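Methionyl-tRNA formyltransferase (Clostridium thermocellum, PDB 1ZGH) probably transfers a formyl group from a tetrahydrofolate donor to the amino group of methionyl-tRNA. Local coordinates at residues L117-L120 / I121-G124; E157-F160 / M161-S164; Y212-I215 / R216-G220. All blocks are in the same frame, centred on the assembly; numbering follows the deposited sequence.

Contact 1: residues L117-L120 / I121-G124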
ATOM      1  N   LEU A 117      -6.823   1.274  -0.155  1.00 27.40           N
ATOM      2  CA  LEU A 117      -7.034   2.642  -0.642  1.00 27.53           C
ATOM      3  C   LEU A 117      -8.406   2.816  -1.296  1.00 26.50           C
ATOM      4  O   LEU A 117      -9.139   3.740  -0.963  1.00 26.33           O
ATOM      5  CB  LEU A 117      -5.931   3.100  -1.598  1.00 28.01           C
ATOM      6  CG  LEU A 117      -6.240   4.483  -2.231  1.00 29.14           C
ATOM      7  CD1 LEU A 117      -6.435   5.558  -1.163  1.00 33.60           C
ATOM      8  CD2 LEU A 117      -5.095   4.851  -3.106  1.00 33.40           C
ATOM      9  N   GLN A 118      -8.742   1.903  -2.197  1.00 26.05           N
ATOM     10  CA  GLN A 118     -10.006   1.911  -2.897  1.00 27.26           C
ATOM     11  C   GLN A 118     -11.157   1.658  -1.928  1.00 28.01           C
ATOM     12  O   GLN A 118     -12.184   2.329  -2.003  1.00 27.55           O
ATOM     13  CB  GLN A 118     -10.014   0.882  -4.049  1.00 27.40           C
ATOM     14  CG  GLN A 118      -9.008   1.154  -5.163  1.00 29.62           C
ATOM     15  CD  GLN A 118      -7.565   0.791  -4.825  1.00 31.09           C
ATOM     16  OE1 GLN A 118      -7.334  -0.079  -3.995  1.00 32.60           O
ATOM     17  NE2 GLN A 118      -6.579   1.476  -5.459  1.00 29.91           N
ATOM     18  N   ASN A 119     -10.965   0.753  -0.972  1.00 27.32           N
ATOM     19  CA  ASN A 119     -11.994   0.522   0.045  1.00 27.36           C
ATOM     20  C   ASN A 119     -12.252   1.766   0.934  1.00 27.24           C
ATOM     21  O   ASN A 119     -13.405   2.066   1.278  1.00 25.07           O
ATOM     22  CB  ASN A 119     -11.644  -0.690   0.879  1.00 27.35           C
ATOM     23  CG  ASN A 119     -12.155  -1.986   0.267  1.00 28.90           C
ATOM     24  OD1 ASN A 119     -13.382  -2.159   0.079  1.00 32.39           O
ATOM     25  ND2 ASN A 119     -11.242  -2.903  -0.038  1.00 27.10           N
ATOM     26  N   LEU A 120     -11.188   2.524   1.237  1.00 26.25           N
ATOM     27  CA  LEU A 120     -11.315   3.769   2.026  1.00 26.85           C
ATOM     28  C   LEU A 120     -12.012   4.901   1.237  1.00 27.10           C
ATOM     29  O   LEU A 120     -12.899   5.563   1.761  1.00 26.75           O
ATOM     30  CB  LEU A 120      -9.932   4.252   2.480  1.00 26.28           C
ATOM     31  CG  LEU A 120      -9.268   3.362   3.545  1.00 26.94           C
ATOM     32  CD1 LEU A 120      -7.753   3.672   3.580  1.00 26.30           C
ATOM     33  CD2 LEU A 120      -9.920   3.561   4.903  1.00 28.06           C
ATOM     34  N   ILE A 121     -11.568   5.118  -0.006  1.00 27.80           N
ATOM     35  CA  ILE A 121     -12.124   6.162  -0.875  1.00 28.66           C
ATOM     36  C   ILE A 121     -13.580   5.871  -1.245  1.00 29.59           C
ATOM     37  O   ILE A 121     -14.411   6.771  -1.109  1.00 30.00           O
ATOM     38  CB  ILE A 121     -11.257   6.456  -2.101  1.00 28.62           C
ATOM     39  CG1 ILE A 121      -9.936   7.076  -1.643  1.00 28.04           C
ATOM     40  CG2 ILE A 121     -11.985   7.455  -3.101  1.00 29.00           C
ATOM     41  CD1 ILE A 121      -8.941   7.345  -2.772  1.00 29.40           C
ATOM     42  N   GLU A 122     -13.920   4.626  -1.598  1.00 30.39           N
ATOM     43  CA  GLU A 122     -15.357   4.214  -1.684  1.00 31.23           C
ATOM     44  C   GLU A 122     -16.197   4.576  -0.482  1.00 30.83           C
ATOM     45  O   GLU A 122     -17.402   4.869  -0.603  1.00 32.26           O
ATOM     46  CB  GLU A 122     -15.479   2.706  -1.852  1.00 30.94           C
ATOM     47  CG  GLU A 122     -15.208   2.222  -3.236  1.00 35.21           C
ATOM     48  CD  GLU A 122     -15.533   0.739  -3.360  1.00 36.82           C
ATOM     49  OE1 GLU A 122     -16.707   0.345  -3.098  1.00 43.10           O
ATOM     50  OE2 GLU A 122     -14.602  -0.029  -3.673  1.00 46.94           O
ATOM     51  N   ARG A 123     -15.629   4.452   0.707  1.00 29.62           N
ATOM     52  CA  ARG A 123     -16.358   4.768   1.908  1.00 29.84           C
ATOM     53  C   ARG A 123     -16.395   6.289   2.200  1.00 30.04           C
ATOM     54  O   ARG A 123     -16.836   6.675   3.253  1.00 31.15           O
ATOM     55  CB  ARG A 123     -15.823   3.974   3.089  1.00 28.69           C
ATOM     56  CG  ARG A 123     -16.172   2.479   2.999  1.00 28.57           C
ATOM     57  CD  ARG A 123     -15.413   1.632   3.983  1.00 29.77           C
ATOM     58  NE  ARG A 123     -15.862   0.239   3.970  1.00 30.88           N
ATOM     59  CZ  ARG A 123     -15.658  -0.614   2.967  1.00 30.05           C
ATOM     60  NH1 ARG A 123     -14.984  -0.256   1.890  1.00 28.20           N
ATOM     61  NH2 ARG A 123     -16.112  -1.855   3.057  1.00 31.94           N
ATOM     62  N   GLY A 124     -15.933   7.127   1.277  1.00 30.17           N
ATOM     63  CA  GLY A 124     -15.891   8.577   1.497  1.00 30.03           C
ATOM     64  C   GLY A 124     -14.905   9.053   2.567  1.00 30.01           C
ATOM     65  O   GLY A 124     -15.080  10.149   3.138  1.00 30.64           O
TER

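Contact 2: residues E157-F160 / M161-S164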
ATOM      1  N   GLU A 157      -1.545   7.114  -7.124  1.00 26.21           N
ATOM      2  CA  GLU A 157      -0.133   7.336  -7.189  1.00 24.90           C
ATOM      3  C   GLU A 157       0.340   8.410  -6.223  1.00 25.34           C
ATOM      4  O   GLU A 157       1.328   8.188  -5.504  1.00 23.42           O
ATOM      5  CB  GLU A 157       0.372   7.615  -8.610  1.00 25.87           C
ATOM      6  CG  GLU A 157       1.942   7.685  -8.731  1.00 25.96           C
ATOM      7  CD  GLU A 157       2.491   6.968  -9.940  1.00 27.19           C
ATOM      8  OE1 GLU A 157       3.645   7.228 -10.310  1.00 28.82           O
ATOM      9  OE2 GLU A 157       1.783   6.111 -10.502  1.00 29.17           O
ATOM     10  N   GLU A 158      -0.369   9.541  -6.175  1.00 24.58           N
ATOM     11  CA  GLU A 158      -0.044  10.647  -5.269  1.00 25.80           C
ATOM     12  C   GLU A 158      -0.163  10.226  -3.795  1.00 25.62           C
ATOM     13  O   GLU A 158       0.696  10.514  -2.962  1.00 24.94           O
ATOM     14  CB  GLU A 158      -0.946  11.874  -5.570  1.00 26.07           C
ATOM     15  CG  GLU A 158      -0.511  12.667  -6.799  1.00 27.07           C
ATOM     16  CD  GLU A 158      -1.588  13.630  -7.335  1.00 27.74           C
ATOM     17  OE1 GLU A 158      -2.713  13.587  -6.821  1.00 24.97           O
ATOM     18  OE2 GLU A 158      -1.301  14.399  -8.268  1.00 30.02           O
ATOM     19  N   ILE A 159      -1.201   9.458  -3.498  1.00 24.94           N
ATOM     20  CA  ILE A 159      -1.454   9.017  -2.127  1.00 24.01           C
ATOM     21  C   ILE A 159      -0.413   7.966  -1.713  1.00 24.59           C
ATOM     22  O   ILE A 159       0.110   8.024  -0.615  1.00 22.99           O
ATOM     23  CB  ILE A 159      -2.904   8.426  -2.000  1.00 23.75           C
ATOM     24  CG1 ILE A 159      -3.948   9.555  -2.180  1.00 22.70           C
ATOM     25  CG2 ILE A 159      -3.077   7.687  -0.651  1.00 24.21           C
ATOM     26  CD1 ILE A 159      -5.342   9.029  -2.512  1.00 24.07           C
ATOM     27  N   PHE A 160      -0.120   7.023  -2.594  1.00 25.44           N
ATOM     28  CA  PHE A 160       0.907   6.001  -2.301  1.00 26.35           C
ATOM     29  C   PHE A 160       2.291   6.629  -2.132  1.00 26.42           C
ATOM     30  O   PHE A 160       3.064   6.220  -1.253  1.00 24.06           O
ATOM     31  CB  PHE A 160       0.921   4.882  -3.354  1.00 26.44           C
ATOM     32  CG  PHE A 160      -0.253   3.979  -3.312  1.00 29.28           C
ATOM     33  CD1 PHE A 160      -0.732   3.464  -2.111  1.00 31.41           C
ATOM     34  CD2 PHE A 160      -0.839   3.547  -4.494  1.00 30.42           C
ATOM     35  CE1 PHE A 160      -1.796   2.598  -2.103  1.00 28.85           C
ATOM     36  CE2 PHE A 160      -1.893   2.687  -4.470  1.00 30.70           C
ATOM     37  CZ  PHE A 160      -2.356   2.194  -3.272  1.00 30.20           C
HETATM   38  N   MSE A 161       2.611   7.644  -2.930  1.00 25.66           N
HETATM   39  CA  MSE A 161       3.888   8.344  -2.742  1.00 27.90           C
HETATM   40  C   MSE A 161       3.934   9.156  -1.434  1.00 26.17           C
HETATM   41  O   MSE A 161       4.957   9.240  -0.783  1.00 23.15           O
HETATM   42  CB  MSE A 161       4.229   9.235  -3.956  1.00 27.75           C
HETATM   43  CG  MSE A 161       4.422   8.407  -5.221  1.00 28.31           C
HETATM   44 SE   MSE A 161       4.950   9.571  -6.726  1.00 41.03          SE
HETATM   45  CE  MSE A 161       3.552  10.580  -6.879  1.00 30.82           C
ATOM     46  N   ARG A 162       2.811   9.757  -1.065  1.00 25.55           N
ATOM     47  CA  ARG A 162       2.678  10.469   0.203  1.00 25.54           C
ATOM     48  C   ARG A 162       2.872   9.493   1.392  1.00 24.87           C
ATOM     49  O   ARG A 162       3.607   9.792   2.338  1.00 24.69           O
ATOM     50  CB  ARG A 162       1.286  11.130   0.238  1.00 26.43           C
ATOM     51  CG  ARG A 162       0.965  11.988   1.449  1.00 25.93           C
ATOM     52  CD  ARG A 162      -0.501  12.548   1.330  1.00 25.67           C
ATOM     53  NE  ARG A 162      -0.743  13.240   0.063  1.00 25.48           N
ATOM     54  CZ  ARG A 162      -1.855  13.202  -0.657  1.00 27.74           C
ATOM     55  NH1 ARG A 162      -2.919  12.550  -0.218  1.00 27.82           N
ATOM     56  NH2 ARG A 162      -1.916  13.864  -1.820  1.00 27.56           N
ATOM     57  N   ALA A 163       2.264   8.314   1.299  1.00 24.18           N
ATOM     58  CA  ALA A 163       2.394   7.282   2.324  1.00 24.96           C
ATOM     59  C   ALA A 163       3.833   6.777   2.420  1.00 25.09           C
ATOM     60  O   ALA A 163       4.383   6.621   3.523  1.00 24.48           O
ATOM     61  CB  ALA A 163       1.469   6.149   2.007  1.00 24.44           C
ATOM     62  N   SER A 164       4.430   6.529   1.254  1.00 26.04           N
ATOM     63  CA  SER A 164       5.798   6.015   1.153  1.00 26.44           C
ATOM     64  C   SER A 164       6.769   6.970   1.839  1.00 26.75           C
ATOM     65  O   SER A 164       7.665   6.538   2.594  1.00 26.09           O
ATOM     66  CB  SER A 164       6.183   5.787  -0.312  1.00 26.76           C
ATOM     67  OG  SER A 164       7.421   5.099  -0.415  1.00 26.70           O
TER

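Contact 3: residues Y212-I215 / R216-G220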
ATOM      1  N   TYR A 212     -15.468  10.863 -10.064  1.00 26.77           N
ATOM      2  CA  TYR A 212     -14.163  11.449  -9.801  1.00 27.04           C
ATOM      3  C   TYR A 212     -13.311  10.551  -8.862  1.00 26.88           C
ATOM      4  O   TYR A 212     -12.143  10.279  -9.169  1.00 27.28           O
ATOM      5  CB  TYR A 212     -14.345  12.838  -9.202  1.00 28.69           C
ATOM      6  CG  TYR A 212     -13.069  13.571  -8.838  1.00 29.18           C
ATOM      7  CD1 TYR A 212     -12.323  14.214  -9.818  1.00 32.09           C
ATOM      8  CD2 TYR A 212     -12.618  13.626  -7.512  1.00 29.01           C
ATOM      9  CE1 TYR A 212     -11.202  14.872  -9.491  1.00 32.70           C
ATOM     10  CE2 TYR A 212     -11.484  14.269  -7.170  1.00 31.86           C
ATOM     11  CZ  TYR A 212     -10.760  14.905  -8.169  1.00 30.70           C
ATOM     12  OH  TYR A 212      -9.639  15.629  -7.866  1.00 31.86           O
ATOM     13  N   ASP A 213     -13.925  10.092  -7.766  1.00 26.75           N
ATOM     14  CA  ASP A 213     -13.264   9.195  -6.790  1.00 26.79           C
ATOM     15  C   ASP A 213     -12.809   7.941  -7.463  1.00 25.72           C
ATOM     16  O   ASP A 213     -11.679   7.540  -7.261  1.00 25.35           O
ATOM     17  CB  ASP A 213     -14.161   8.896  -5.588  1.00 26.65           C
ATOM     18  CG  ASP A 213     -14.291  10.078  -4.656  1.00 27.36           C
ATOM     19  OD1 ASP A 213     -13.427  10.966  -4.724  1.00 27.72           O
ATOM     20  OD2 ASP A 213     -15.259  10.137  -3.875  1.00 26.46           O
ATOM     21  N   TYR A 214     -13.688   7.315  -8.261  1.00 27.09           N
ATOM     22  CA  TYR A 214     -13.315   6.080  -9.018  1.00 27.95           C
ATOM     23  C   TYR A 214     -12.108   6.269  -9.950  1.00 27.86           C
ATOM     24  O   TYR A 214     -11.176   5.485  -9.946  1.00 27.37           O
ATOM     25  CB  TYR A 214     -14.512   5.502  -9.799  1.00 28.67           C
ATOM     26  CG  TYR A 214     -15.193   4.377  -9.059  1.00 28.97           C
ATOM     27  CD1 TYR A 214     -15.816   4.606  -7.831  1.00 28.25           C
ATOM     28  CD2 TYR A 214     -15.223   3.082  -9.591  1.00 30.32           C
ATOM     29  CE1 TYR A 214     -16.425   3.558  -7.132  1.00 31.26           C
ATOM     30  CE2 TYR A 214     -15.840   2.022  -8.903  1.00 29.94           C
ATOM     31  CZ  TYR A 214     -16.427   2.276  -7.680  1.00 30.45           C
ATOM     32  OH  TYR A 214     -17.073   1.275  -7.013  1.00 32.22           O
ATOM     33  N   ILE A 215     -12.126   7.332 -10.756  1.00 28.01           N
ATOM     34  CA  ILE A 215     -11.019   7.610 -11.642  1.00 27.77           C
ATOM     35  C   ILE A 215      -9.707   7.845 -10.872  1.00 28.52           C
ATOM     36  O   ILE A 215      -8.686   7.189 -11.165  1.00 28.72           O
ATOM     37  CB  ILE A 215     -11.287   8.806 -12.578  1.00 27.52           C
ATOM     38  CG1 ILE A 215     -12.526   8.533 -13.449  1.00 27.07           C
ATOM     39  CG2 ILE A 215     -10.013   9.075 -13.436  1.00 28.25           C
ATOM     40  CD1 ILE A 215     -12.967   9.750 -14.230  1.00 27.56           C
ATOM     41  N   ARG A 216      -9.728   8.733  -9.878  1.00 27.28           N
ATOM     42  CA  ARG A 216      -8.498   9.034  -9.145  1.00 27.44           C
ATOM     43  C   ARG A 216      -7.947   7.840  -8.326  1.00 26.14           C
ATOM     44  O   ARG A 216      -6.740   7.677  -8.258  1.00 25.23           O
ATOM     45  CB  ARG A 216      -8.650  10.236  -8.232  1.00 26.57           C
ATOM     46  CG  ARG A 216      -9.374   9.983  -6.901  1.00 27.92           C
ATOM     47  CD  ARG A 216      -9.721  11.316  -6.297  1.00 28.08           C
ATOM     48  NE  ARG A 216     -10.568  11.218  -5.112  1.00 27.57           N
ATOM     49  CZ  ARG A 216     -10.133  11.032  -3.873  1.00 24.95           C
ATOM     50  NH1 ARG A 216      -8.832  10.933  -3.582  1.00 23.40           N
ATOM     51  NH2 ARG A 216     -11.006  11.002  -2.903  1.00 25.18           N
HETATM   52  N   MSE A 217      -8.841   7.042  -7.740  1.00 26.01           N
HETATM   53  CA  MSE A 217      -8.456   5.963  -6.820  1.00 28.05           C
HETATM   54  C   MSE A 217      -7.840   4.790  -7.584  1.00 27.76           C
HETATM   55  O   MSE A 217      -7.140   3.991  -6.986  1.00 25.62           O
HETATM   56  CB  MSE A 217      -9.610   5.479  -5.953  1.00 27.89           C
HETATM   57  CG  MSE A 217     -10.544   4.447  -6.609  1.00 28.50           C
HETATM   58 SE   MSE A 217     -12.120   4.084  -5.526  1.00 37.50          SE
HETATM   59  CE  MSE A 217     -12.770   2.415  -6.520  1.00 31.59           C
ATOM     60  N   LEU A 218      -8.100   4.718  -8.895  1.00 27.94           N
ATOM     61  CA  LEU A 218      -7.498   3.731  -9.793  1.00 28.40           C
ATOM     62  C   LEU A 218      -6.379   4.227 -10.728  1.00 29.25           C
ATOM     63  O   LEU A 218      -5.883   3.453 -11.571  1.00 30.59           O
ATOM     64  CB  LEU A 218      -8.618   3.052 -10.588  1.00 29.43           C
ATOM     65  CG  LEU A 218      -9.621   2.321  -9.696  1.00 27.33           C
ATOM     66  CD1 LEU A 218     -10.950   2.082 -10.407  1.00 28.86           C
ATOM     67  CD2 LEU A 218      -9.060   1.047  -9.155  1.00 29.89           C
ATOM     68  N   ASP A 219      -5.979   5.498 -10.560  1.00 28.59           N
ATOM     69  CA  ASP A 219      -4.989   6.180 -11.355  1.00 28.19           C
ATOM     70  C   ASP A 219      -3.627   6.072 -10.672  1.00 28.13           C
ATOM     71  O   ASP A 219      -3.188   6.956  -9.931  1.00 28.87           O
ATOM     72  CB  ASP A 219      -5.455   7.609 -11.590  1.00 28.36           C
ATOM     73  CG  ASP A 219      -4.619   8.376 -12.594  1.00 30.88           C
ATOM     74  OD1 ASP A 219      -3.602   7.850 -13.150  1.00 28.63           O
ATOM     75  OD2 ASP A 219      -4.954   9.567 -12.807  1.00 27.09           O
ATOM     76  N   GLY A 220      -2.946   4.961 -10.947  1.00 28.63           N
ATOM     77  CA  GLY A 220      -1.609   4.739 -10.398  1.00 29.61           C
ATOM     78  C   GLY A 220      -0.935   3.521 -10.995  1.00 29.85           C
ATOM     79  O   GLY A 220      -1.602   2.643 -11.535  1.00 29.97           O
TER

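Contact 1: residues L117-L120 / I121-G124
R123 lies alongside N119 at the end of its helix and brings one guanidinium nitrogen, NH1, to two oxygens of N119. The bond from R123 NH1 to the main-chain N119 O is 2.9 Å long. That oxygen lies almost in the guanidinium plane, at its edge, yet the donor sits above the carbonyl plane, 35° out of it, and not on a lone pair. The second bond, R123 NH1 to N119 OD1, measures 3.1 Å and is more bent. R123 and N119 run side by side, their flat groups turned 64° apart. The arginine chain is extended from CG to NE, and its CG, CD and NH1 all gather round N119 O. N119 ND2 points off to Q193 O.

A Schellman motif closes helix 116-122 here, with G124 at positive phi: G124 N bonds to I121 O at 2.9 Å and the next residue, I125, returns its N to L120 O. On the buried side L117 and I121 lie next to each other. With L117 CG opposite the backbone N (chi1 174°), the leucine sends CD1 against I121 CD1, a tight 3.5 Å. In the backbone of the same pair, I121 N donates to L117 O at 3.0 Å. E122 CB and CG rest on Q118 O, while the E122 carboxylate reaches a salt bridge with R195 and Q118 NE2 bonds to M217 O.

Contact 2: residues E157-F160 / M161-S164
Four backbone hydrogen bonds hold E157-F160 to M161-S164, each running from an N-H to the carbonyl four residues back, the i to i+4 pattern of an alpha helix. They lie in the first turns of helix 156-178, in the part of the chain belonging to the formyl transferase family. M161 N to E157 O and S164 N to F160 O are both 2.9 Å, and R162 N to E158 O and A163 N to I159 O match them.

The polar ends of the side chains find their partners in other parts of the chain. R162 NH1 bonds to the carbonyls of D151 and Y153, S164 OG to N42 and N45, E157 OE2 to the backbone N of E221, and E158 OE1 to that of T155. E158 and R162 carry opposite charges, but E158 OE1 stays 5.1 Å from R162 NH2, so any attraction between them acts at a distance.

R162 CG stands anti to the backbone N, and the chain then bends at chi3 (-53°), which turns the guanidinium back along the helix. One of its faces looks onto E158 O and I159 CA, both offset toward the rim, and R162 NH1 comes 3.7 Å from I159 CG1. One step round the helix, M161, a selenomethionine, crosses the aliphatic part of E157 at a slant. Its chain is bent at chi3 (-63°), bringing the terminal methyl back toward E157. W41 of helix 40-52 touches both of these side chains, as well as F160 and S164. The F160 ring meets that of Y223, the planes about 25° apart. M161 CG lies 3.1 Å from the main-chain E157 O, and M161 CE reaches E157 CG at 3.8 Å.

Contact 3: residues Y212-I215 / R216-G220
The backbone keeps its alpha-helical bonding through R216 N to Y212 O (3.0 Å, nearly straight) and M217 N to D213 O, then slackens where helix 208-217 ends: L218 N makes two weak bonds, to Y214 O and I215 O. The segment belongs to the C-terminal domain family of methionyl-tRNA formyltransferases.

Three residues apart on one side of the helix, D213 and R216 form a salt bridge. R216 grips it side-on, with NE at 2.9 Å and NH2 at 3.0 Å from the same oxygen, D213 OD1. Both nitrogens arrive from one face of the carboxylate, NE on the anti side and NH2 from well above the plane, while OD1 lies in the guanidinium plane at its edge. The two flat groups are 69° apart. R216 CG stands between the backbone N and the carbonyl carbon (chi1 79°), and from there the extended chain runs back beside D213. Its remaining nitrogen, NH1, bonds to the carbonyls of L152 and G154, so all three guanidinium nitrogens have hydrogen-bond partners. The Y212 ring crosses the same arginine at a slant, Y212 CE2 coming 3.5 Å from R216 CD.

M217, a selenomethionine, has a similar first torsion and lies alongside Y214, making a Met-aromatic contact with the selenium above the ring at a distance. On that same face the methyl makes a CH-pi contact: M217 CE sits 3.7 Å from the centroid of the Y214 ring, only 4° off its normal, and thus nearly equidistant from all six ring carbons.

Overall arrangement
From the N terminus, the chain first makes contact 1 at the end of helix 116-122, then contact 2 near the start of helix 156-178, and finally contact 3 at the end of helix 208-217. Each is a local contact within one continuous stretch, so none closes a long loop; they follow in series, neither nesting nor crossing. In space the three meet. L117 packs on I159 and F160, and I121 on I159, joining contacts 1 and 2, while I121 also packs against D213, R216 and M217 of contact 3. E157 N probably bonds to D219 O. Helices 116-122 and 156-178 of the formyl transferase range thus both meet helix 208-217 and the turn after it in the C-terminal range.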